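Local coordinates for protein glutathione synthetase-like effector 30 (Gpa-GSS30-apo) (Globodera pallida, PDB 5OET) that is a plant-parasitic nematode effector derived from a housekeeping glutathione synthetase, an enzyme that joins glycine to gamma-glutamylcysteine using ATP, at residues Leu89-Ser94 against Arg205-Asn210; Tyr35-Ile40 against Ile454-Val459. All coordinates share one frame; numbering follows the deposited sequence.

In the fold
From the N terminus, the chain first lays residues 35-40, a loop just before helix 44-59, against strand 454-459. Contact 2 so closes a loop of more than 400 residues. Within that span lies contact 1, where the short loop after strand 83-90 meets the last residues of helix 196-210, closing a shorter loop. The two contacts do not cross. Their centres are about 9 Å apart, and both reach one mixed sheet, in which strands 83-90 and 454-459 are antiparallel neighbours. Tyr-92 and Ser-94 of contact 1 probably hydrogen bond Asn-456 of contact 2. The N-terminal loop, strands 83-90 and 454-459 of the mixed sheet, and helix 196-210 are thereby joined.

Contact 1. Residues Leu89-Ser94 against Arg205-Asn210; sequences LSLYPS and RRMVSN
The loop linking strand 83-90 to strand 94-96 packs on the last residues of helix 196-210. The well-packed side is made of five buried residues, Leu-91, Tyr-92 and Pro-93 against Met-207 and Val-208. Met-207 buries more area here than any other. Its CG is beside the backbone N, chi1 -57°, and the chain bends again at both later torsions. The thioether thus folds round, and its CE reaches CD1 of Leu-91 at 3.8 Å, the two chains crossing at about a right angle. Leu-91 has CG anti to its backbone N, chi1 -173°, which carries its branch to the methionine. At Pro-93, the CG-CD edge of the ring rests on one methyl of Val-208; CD approaches CG2 to 3.4 Å. That methyl stands beside the backbone N of Val-208, and the two side chains cross obliquely. Tyr-92 comes between these two pairs. Its CE1 lies 3.8 Å from Met-207 CB, and the carbonyl O of Met-207 sits at the ring edge, in plane. The looser side is the outer surface of the helix, where Arg-206, Ser-209 and Asn-210 are partly exposed. There Asn-210 ND2 lies 3.7 Å above the centre of the Arg-206 guanidinium. Arg-206 forms salt bridges to Asp-53 of its own chain, on helix 44-59, and to Glu-270 of the second subunit. The latter bond shows that this side faces the dimer partner. Helix 196-210 so packs against the mixed sheet, at the end of strand 83-90, in the ATP-grasp fold known for glutathione synthetases.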
ATOM      1  N   LEU A  89      10.110 -10.486   4.326  1.00 42.05           N
ATOM      2  CA  LEU A  89      10.671  -9.464   5.188  1.00 42.83           C
ATOM      3  C   LEU A  89      11.146 -10.077   6.500  1.00 42.50           C
ATOM      4  O   LEU A  89      10.685 -11.143   6.925  1.00 43.75           O
ATOM      5  CB  LEU A  89       9.619  -8.398   5.472  1.00 44.63           C
ATOM      6  CG  LEU A  89       8.282  -8.864   6.114  1.00 46.92           C
ATOM      7  CD1 LEU A  89       8.265  -8.639   7.616  1.00 48.60           C
ATOM      8  CD2 LEU A  89       7.066  -8.169   5.513  1.00 47.41           C
ATOM      9  N   SER A  90      12.098  -9.414   7.125  1.00 41.21           N
ATOM     10  CA  SER A  90      12.486  -9.767   8.468  1.00 42.20           C
ATOM     11  C   SER A  90      11.485  -9.050   9.360  1.00 41.73           C
ATOM     12  O   SER A  90      11.022  -7.948   9.009  1.00 40.65           O
ATOM     13  CB  SER A  90      13.905  -9.305   8.762  1.00 42.67           C
ATOM     14  OG  SER A  90      13.995  -7.906   8.607  1.00 42.00           O
ATOM     15  N   LEU A  91      11.137  -9.671  10.488  1.00 40.83           N
ATOM     16  CA  LEU A  91      10.125  -9.113  11.372  1.00 40.62           C
ATOM     17  C   LEU A  91      10.622  -7.832  12.046  1.00 41.07           C
ATOM     18  O   LEU A  91       9.859  -6.857  12.199  1.00 41.15           O
ATOM     19  CB  LEU A  91       9.722 -10.131  12.434  1.00 42.07           C
ATOM     20  CG  LEU A  91       8.536  -9.780  13.354  1.00 42.22           C
ATOM     21  CD1 LEU A  91       7.270  -9.448  12.599  1.00 42.09           C
ATOM     22  CD2 LEU A  91       8.243 -10.929  14.293  1.00 43.57           C
ATOM     23  N   TYR A  92      11.895  -7.842  12.428  1.00 40.49           N
ATOM     24  CA  TYR A  92      12.507  -6.754  13.144  1.00 41.53           C
ATOM     25  C   TYR A  92      13.766  -6.362  12.411  1.00 41.85           C
ATOM     26  O   TYR A  92      14.329  -7.167  11.651  1.00 41.46           O
ATOM     27  CB  TYR A  92      12.827  -7.174  14.590  1.00 44.46           C
ATOM     28  CG  TYR A  92      11.600  -7.250  15.474  1.00 45.83           C
ATOM     29  CD1 TYR A  92      10.954  -6.090  15.885  1.00 46.12           C
ATOM     30  CD2 TYR A  92      11.070  -8.486  15.873  1.00 48.52           C
ATOM     31  CE1 TYR A  92       9.814  -6.144  16.670  1.00 47.36           C
ATOM     32  CE2 TYR A  92       9.917  -8.557  16.673  1.00 49.46           C
ATOM     33  CZ  TYR A  92       9.290  -7.372  17.067  1.00 49.21           C
ATOM     34  OH  TYR A  92       8.162  -7.388  17.863  1.00 49.38           O
ATOM     35  N   PRO A  93      14.218  -5.118  12.618  1.00 42.66           N
ATOM     36  CA  PRO A  93      15.426  -4.692  11.928  1.00 43.35           C
ATOM     37  C   PRO A  93      16.634  -5.407  12.507  1.00 45.09           C
ATOM     38  O   PRO A  93      16.692  -5.632  13.706  1.00 46.20           O
ATOM     39  CB  PRO A  93      15.464  -3.177  12.160  1.00 43.24           C
ATOM     40  CG  PRO A  93      14.574  -2.913  13.313  1.00 43.37           C
ATOM     41  CD  PRO A  93      13.636  -4.063  13.460  1.00 42.83           C
ATOM     42  N   SER A  94      17.549  -5.824  11.645  1.00 47.02           N
ATOM     43  CA  SER A  94      18.734  -6.577  12.071  1.00 49.27           C
ATOM     44  C   SER A  94      19.765  -5.580  12.581  1.00 49.89           C
ATOM     45  O   SER A  94      19.867  -4.481  12.033  1.00 48.24           O
ATOM     46  CB  SER A  94      19.319  -7.387  10.911  1.00 49.96           C
ATOM     47  OG  SER A  94      18.467  -8.474  10.560  1.00 51.05           O
ATOM     48  N   ARG A 205      10.345   0.658  11.765  1.00 45.53           N
ATOM     49  CA  ARG A 205      10.276   1.684  12.813  1.00 48.14           C
ATOM     50  C   ARG A 205       9.004   1.483  13.650  1.00 47.68           C
ATOM     51  O   ARG A 205       8.999   1.691  14.856  1.00 47.42           O
ATOM     52  CB  ARG A 205      10.322   3.082  12.215  1.00 50.97           C
ATOM     53  CG  ARG A 205      10.538   4.203  13.236  1.00 55.41           C
ATOM     54  CD  ARG A 205      10.370   5.607  12.635  1.00 58.46           C
ATOM     55  NE  ARG A 205      11.033   5.709  11.326  1.00 59.90           N
ATOM     56  CZ  ARG A 205      12.317   6.001  11.124  1.00 61.89           C
ATOM     57  NH1 ARG A 205      13.149   6.265  12.140  1.00 62.54           N
ATOM     58  NH2 ARG A 205      12.782   6.025   9.878  1.00 63.85           N
ATOM     59  N   ARG A 206       7.949   1.037  12.980  1.00 46.86           N
ATOM     60  CA  ARG A 206       6.671   0.785  13.591  1.00 47.92           C
ATOM     61  C   ARG A 206       6.708  -0.448  14.499  1.00 47.00           C
ATOM     62  O   ARG A 206       6.221  -0.384  15.617  1.00 46.64           O
ATOM     63  CB  ARG A 206       5.604   0.646  12.495  1.00 49.39           C
ATOM     64  CG  ARG A 206       4.177   0.517  12.995  1.00 50.76           C
ATOM     65  CD  ARG A 206       3.216   0.192  11.854  1.00 51.83           C
ATOM     66  NE  ARG A 206       2.046  -0.496  12.410  1.00 53.12           N
ATOM     67  CZ  ARG A 206       1.904  -1.820  12.547  1.00 53.44           C
ATOM     68  NH1 ARG A 206       2.830  -2.688  12.110  1.00 54.68           N
ATOM     69  NH2 ARG A 206       0.791  -2.281  13.101  1.00 51.36           N
ATOM     70  N   MET A 207       7.279  -1.552  14.025  1.00 45.86           N
ATOM     71  CA  MET A 207       7.401  -2.778  14.836  1.00 46.75           C
ATOM     72  C   MET A 207       8.212  -2.555  16.110  1.00 47.02           C
ATOM     73  O   MET A 207       7.810  -2.962  17.208  1.00 48.75           O
ATOM     74  CB  MET A 207       8.081  -3.916  14.060  1.00 48.01           C
ATOM     75  CG  MET A 207       7.431  -4.327  12.758  1.00 49.72           C
ATOM     76  SD  MET A 207       5.676  -4.639  12.945  1.00 51.92           S
ATOM     77  CE  MET A 207       5.716  -6.237  13.757  1.00 52.94           C
ATOM     78  N   VAL A 208       9.369  -1.931  15.939  1.00 45.35           N
ATOM     79  CA  VAL A 208      10.271  -1.600  17.033  1.00 46.10           C
ATOM     80  C   VAL A 208       9.566  -0.703  18.052  1.00 47.47           C
ATOM     81  O   VAL A 208       9.444  -1.056  19.202  1.00 46.69           O
ATOM     82  CB  VAL A 208      11.529  -0.926  16.462  1.00 45.18           C
ATOM     83  CG1 VAL A 208      12.315  -0.182  17.524  1.00 46.90           C
ATOM     84  CG2 VAL A 208      12.395  -1.961  15.770  1.00 44.04           C
ATOM     85  N   SER A 209       9.085   0.443  17.589  1.00 50.31           N
ATOM     86  CA  SER A 209       8.258   1.363  18.378  1.00 51.66           C
ATOM     87  C   SER A 209       7.051   0.714  19.079  1.00 51.75           C
ATOM     88  O   SER A 209       6.769   1.032  20.220  1.00 55.70           O
ATOM     89  CB  SER A 209       7.760   2.494  17.459  1.00 51.33           C
ATOM     90  OG  SER A 209       6.899   3.377  18.147  1.00 53.24           O
ATOM     91  N   ASN A 210       6.338  -0.171  18.399  1.00 51.68           N
ATOM     92  CA  ASN A 210       5.179  -0.863  18.996  1.00 52.78           C
ATOM     93  C   ASN A 210       5.560  -1.823  20.108  1.00 53.94           C
ATOM     94  O   ASN A 210       4.715  -2.142  20.926  1.00 55.72           O
ATOM     95  CB  ASN A 210       4.391  -1.684  17.956  1.00 52.64           C
ATOM     96  CG  ASN A 210       3.301  -0.898  17.255  1.00 52.87           C
ATOM     97  OD1 ASN A 210       2.872   0.171  17.702  1.00 53.43           O
ATOM     98  ND2 ASN A 210       2.817  -1.462  16.150  1.00 53.04           N
TER

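Contact 2. Residues Tyr35-Ile40 against Ile454-Val459; sequences YCVPNI and IKNHFV
Val-37 carries most of the van der Waals contact, its side chain set largely against polar atoms of strand 454-459. Its CB lies 3.4 Å from Lys-455 O. CG1, anti to the backbone N at chi1 167°, reaches the imidazole of His-457 obliquely, 3.5 Å from NE2 and 3.6 Å from CD2. The two side chains run past each other in opposite directions. Both methyls meet the Asn-456 amide, CG1 lying 3.7 Å from OD1 and CG2 on the ND2 side. The carbon-to-carbon touch is that of Pro-38, which sets CG 3.7 Å from CB of Lys-455 and crosses that side chain at about a right angle. The lysine chain then bends three times and leads away. Strand 454-459 lies between strands 83-90 and 469-484, antiparallel to both, in the large mixed sheet of this ATP-grasp fold. The 35-40 loop lies against it, touching through Val-37 and Pro-38.

The polar groups are held from elsewhere or within the strand. Asn-456 OD1 accepts the N-H of His-457 at 2.8 Å, in the carbonyl plane and on a lone pair, with an N-H...O angle of 146°. Its ND2 donates to Tyr-92 O and hydrogen bonds Ser-94 OG, which should fix the rotation of this buried amide. His-457 ND1 hydrogen bonds Asn-468 N, which helps to hold the ring. Exposed Lys-455 directs NZ to a salt bridge with Asp-470.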
ATOM      1  N   TYR A  35      21.238  -3.926  21.532  1.00 59.33           N
ATOM      2  CA  TYR A  35      20.087  -4.367  20.749  1.00 55.89           C
ATOM      3  C   TYR A  35      20.365  -5.694  20.067  1.00 55.30           C
ATOM      4  O   TYR A  35      21.376  -5.854  19.390  1.00 56.63           O
ATOM      5  CB  TYR A  35      19.750  -3.333  19.654  1.00 53.91           C
ATOM      6  CG  TYR A  35      18.607  -3.746  18.739  1.00 50.70           C
ATOM      7  CD1 TYR A  35      17.292  -3.475  19.079  1.00 48.98           C
ATOM      8  CD2 TYR A  35      18.852  -4.399  17.532  1.00 49.28           C
ATOM      9  CE1 TYR A  35      16.248  -3.858  18.257  1.00 47.91           C
ATOM     10  CE2 TYR A  35      17.822  -4.782  16.693  1.00 47.53           C
ATOM     11  CZ  TYR A  35      16.513  -4.516  17.055  1.00 47.63           C
ATOM     12  OH  TYR A  35      15.457  -4.883  16.228  1.00 46.32           O
ATOM     13  N   CYS A  36      19.469  -6.646  20.255  1.00 54.69           N
ATOM     14  CA  CYS A  36      19.427  -7.828  19.406  1.00 55.02           C
ATOM     15  C   CYS A  36      17.998  -8.370  19.385  1.00 53.64           C
ATOM     16  O   CYS A  36      17.223  -8.158  20.315  1.00 54.40           O
ATOM     17  CB  CYS A  36      20.447  -8.876  19.840  1.00 57.29           C
ATOM     18  SG  CYS A  36      19.792 -10.099  20.983  1.00 61.55           S
ATOM     19  N   VAL A  37      17.654  -9.056  18.313  1.00 52.22           N
ATOM     20  CA  VAL A  37      16.259  -9.319  18.010  1.00 51.05           C
ATOM     21  C   VAL A  37      15.594 -10.335  18.943  1.00 52.30           C
ATOM     22  O   VAL A  37      14.454 -10.120  19.350  1.00 54.79           O
ATOM     23  CB  VAL A  37      16.109  -9.691  16.529  1.00 49.38           C
ATOM     24  CG1 VAL A  37      14.749 -10.278  16.234  1.00 49.31           C
ATOM     25  CG2 VAL A  37      16.339  -8.457  15.683  1.00 48.69           C
ATOM     26  N   PRO A  38      16.272 -11.448  19.270  1.00 53.27           N
ATOM     27  CA  PRO A  38      15.688 -12.398  20.241  1.00 54.38           C
ATOM     28  C   PRO A  38      15.230 -11.790  21.579  1.00 55.40           C
ATOM     29  O   PRO A  38      14.172 -12.167  22.054  1.00 54.77           O
ATOM     30  CB  PRO A  38      16.813 -13.401  20.467  1.00 55.50           C
ATOM     31  CG  PRO A  38      17.555 -13.393  19.183  1.00 55.14           C
ATOM     32  CD  PRO A  38      17.489 -11.994  18.648  1.00 53.78           C
ATOM     33  N   ASN A  39      15.991 -10.838  22.138  1.00 57.39           N
ATOM     34  CA  ASN A  39      15.654 -10.179  23.429  1.00 58.17           C
ATOM     35  C   ASN A  39      14.524  -9.147  23.362  1.00 56.64           C
ATOM     36  O   ASN A  39      14.248  -8.472  24.346  1.00 57.51           O
ATOM     37  CB  ASN A  39      16.892  -9.516  24.056  1.00 59.42           C
ATOM     38  CG  ASN A  39      18.022 -10.491  24.289  1.00 60.94           C
ATOM     39  OD1 ASN A  39      19.185 -10.117  24.239  1.00 62.31           O
ATOM     40  ND2 ASN A  39      17.687 -11.751  24.521  1.00 61.64           N
ATOM     41  N   ILE A  40      13.881  -9.007  22.211  1.00 54.84           N
ATOM     42  CA  ILE A  40      12.644  -8.243  22.106  1.00 54.01           C
ATOM     43  C   ILE A  40      11.493  -9.089  22.645  1.00 54.04           C
ATOM     44  O   ILE A  40      10.792  -8.655  23.547  1.00 55.10           O
ATOM     45  CB  ILE A  40      12.350  -7.829  20.644  1.00 52.06           C
ATOM     46  CG1 ILE A  40      13.465  -6.904  20.138  1.00 52.98           C
ATOM     47  CG2 ILE A  40      10.972  -7.184  20.528  1.00 50.68           C
ATOM     48  CD1 ILE A  40      13.376  -6.558  18.665  1.00 52.75           C
ATOM     49  N   ILE A 454      23.770 -12.619  12.335  1.00 54.25           N
ATOM     50  CA  ILE A 454      22.863 -12.126  13.365  1.00 53.74           C
ATOM     51  C   ILE A 454      21.615 -13.010  13.368  1.00 52.18           C
ATOM     52  O   ILE A 454      21.434 -13.845  12.483  1.00 51.21           O
ATOM     53  CB  ILE A 454      22.541 -10.614  13.186  1.00 52.73           C
ATOM     54  CG1 ILE A 454      21.829 -10.321  11.860  1.00 51.91           C
ATOM     55  CG2 ILE A 454      23.812  -9.779  13.287  1.00 52.82           C
ATOM     56  CD1 ILE A 454      20.318 -10.438  11.905  1.00 51.83           C
ATOM     57  N   LYS A 455      20.780 -12.826  14.385  1.00 51.67           N
ATOM     58  CA  LYS A 455      19.534 -13.572  14.566  1.00 50.09           C
ATOM     59  C   LYS A 455      18.344 -12.655  14.250  1.00 46.98           C
ATOM     60  O   LYS A 455      18.328 -11.482  14.638  1.00 47.20           O
ATOM     61  CB  LYS A 455      19.425 -14.079  16.008  1.00 52.45           C
ATOM     62  CG  LYS A 455      20.444 -15.147  16.423  1.00 55.50           C
ATOM     63  CD  LYS A 455      19.874 -16.569  16.350  1.00 57.55           C
ATOM     64  CE  LYS A 455      20.481 -17.509  17.411  1.00 59.41           C
ATOM     65  NZ  LYS A 455      21.655 -18.301  16.936  1.00 60.40           N
ATOM     66  N   ASN A 456      17.354 -13.194  13.544  1.00 43.95           N
ATOM     67  CA  ASN A 456      16.137 -12.469  13.224  1.00 41.24           C
ATOM     68  C   ASN A 456      15.042 -13.475  12.885  1.00 41.11           C
ATOM     69  O   ASN A 456      15.296 -14.702  12.841  1.00 42.34           O
ATOM     70  CB  ASN A 456      16.387 -11.519  12.046  1.00 40.14           C
ATOM     71  CG  ASN A 456      15.602 -10.214  12.160  1.00 38.81           C
ATOM     72  OD1 ASN A 456      14.434 -10.223  12.551  1.00 38.81           O
ATOM     73  ND2 ASN A 456      16.233  -9.100  11.832  1.00 36.59           N
ATOM     74  N   HIS A 457      13.832 -12.975  12.665  1.00 39.56           N
ATOM     75  CA  HIS A 457      12.711 -13.810  12.260  1.00 40.27           C
ATOM     76  C   HIS A 457      12.286 -13.459  10.836  1.00 40.70           C
ATOM     77  O   HIS A 457      12.241 -12.295  10.470  1.00 42.38           O
ATOM     78  CB  HIS A 457      11.540 -13.607  13.222  1.00 40.27           C
ATOM     79  CG  HIS A 457      11.957 -13.537  14.652  1.00 40.45           C
ATOM     80  ND1 HIS A 457      12.360 -14.642  15.358  1.00 40.93           N
ATOM     81  CD2 HIS A 457      12.059 -12.486  15.499  1.00 40.62           C
ATOM     82  CE1 HIS A 457      12.698 -14.275  16.582  1.00 42.40           C
ATOM     83  NE2 HIS A 457      12.538 -12.969  16.689  1.00 41.40           N
ATOM     84  N   PHE A 458      11.941 -14.467  10.046  1.00 41.39           N
ATOM     85  CA  PHE A 458      11.632 -14.298   8.618  1.00 41.10           C
ATOM     86  C   PHE A 458      10.151 -14.567   8.320  1.00 40.95           C
ATOM     87  O   PHE A 458       9.647 -15.634   8.626  1.00 42.58           O
ATOM     88  CB  PHE A 458      12.486 -15.283   7.818  1.00 42.07           C
ATOM     89  CG  PHE A 458      13.905 -14.844   7.579  1.00 41.98           C
ATOM     90  CD1 PHE A 458      14.488 -13.764   8.249  1.00 41.40           C
ATOM     91  CD2 PHE A 458      14.689 -15.566   6.655  1.00 42.92           C
ATOM     92  CE1 PHE A 458      15.805 -13.400   7.970  1.00 42.61           C
ATOM     93  CE2 PHE A 458      16.001 -15.197   6.381  1.00 42.97           C
ATOM     94  CZ  PHE A 458      16.561 -14.111   7.044  1.00 42.47           C
ATOM     95  N   VAL A 459       9.473 -13.608   7.709  1.00 40.92           N
ATOM     96  CA  VAL A 459       8.042 -13.709   7.440  1.00 41.64           C
ATOM     97  C   VAL A 459       7.826 -13.905   5.952  1.00 43.21           C
ATOM     98  O   VAL A 459       8.210 -13.052   5.172  1.00 42.21           O
ATOM     99  CB  VAL A 459       7.338 -12.420   7.871  1.00 39.94           C
ATOM    100  CG1 VAL A 459       5.828 -12.537   7.691  1.00 39.07           C
ATOM    101  CG2 VAL A 459       7.709 -12.114   9.303  1.00 40.42           C
TER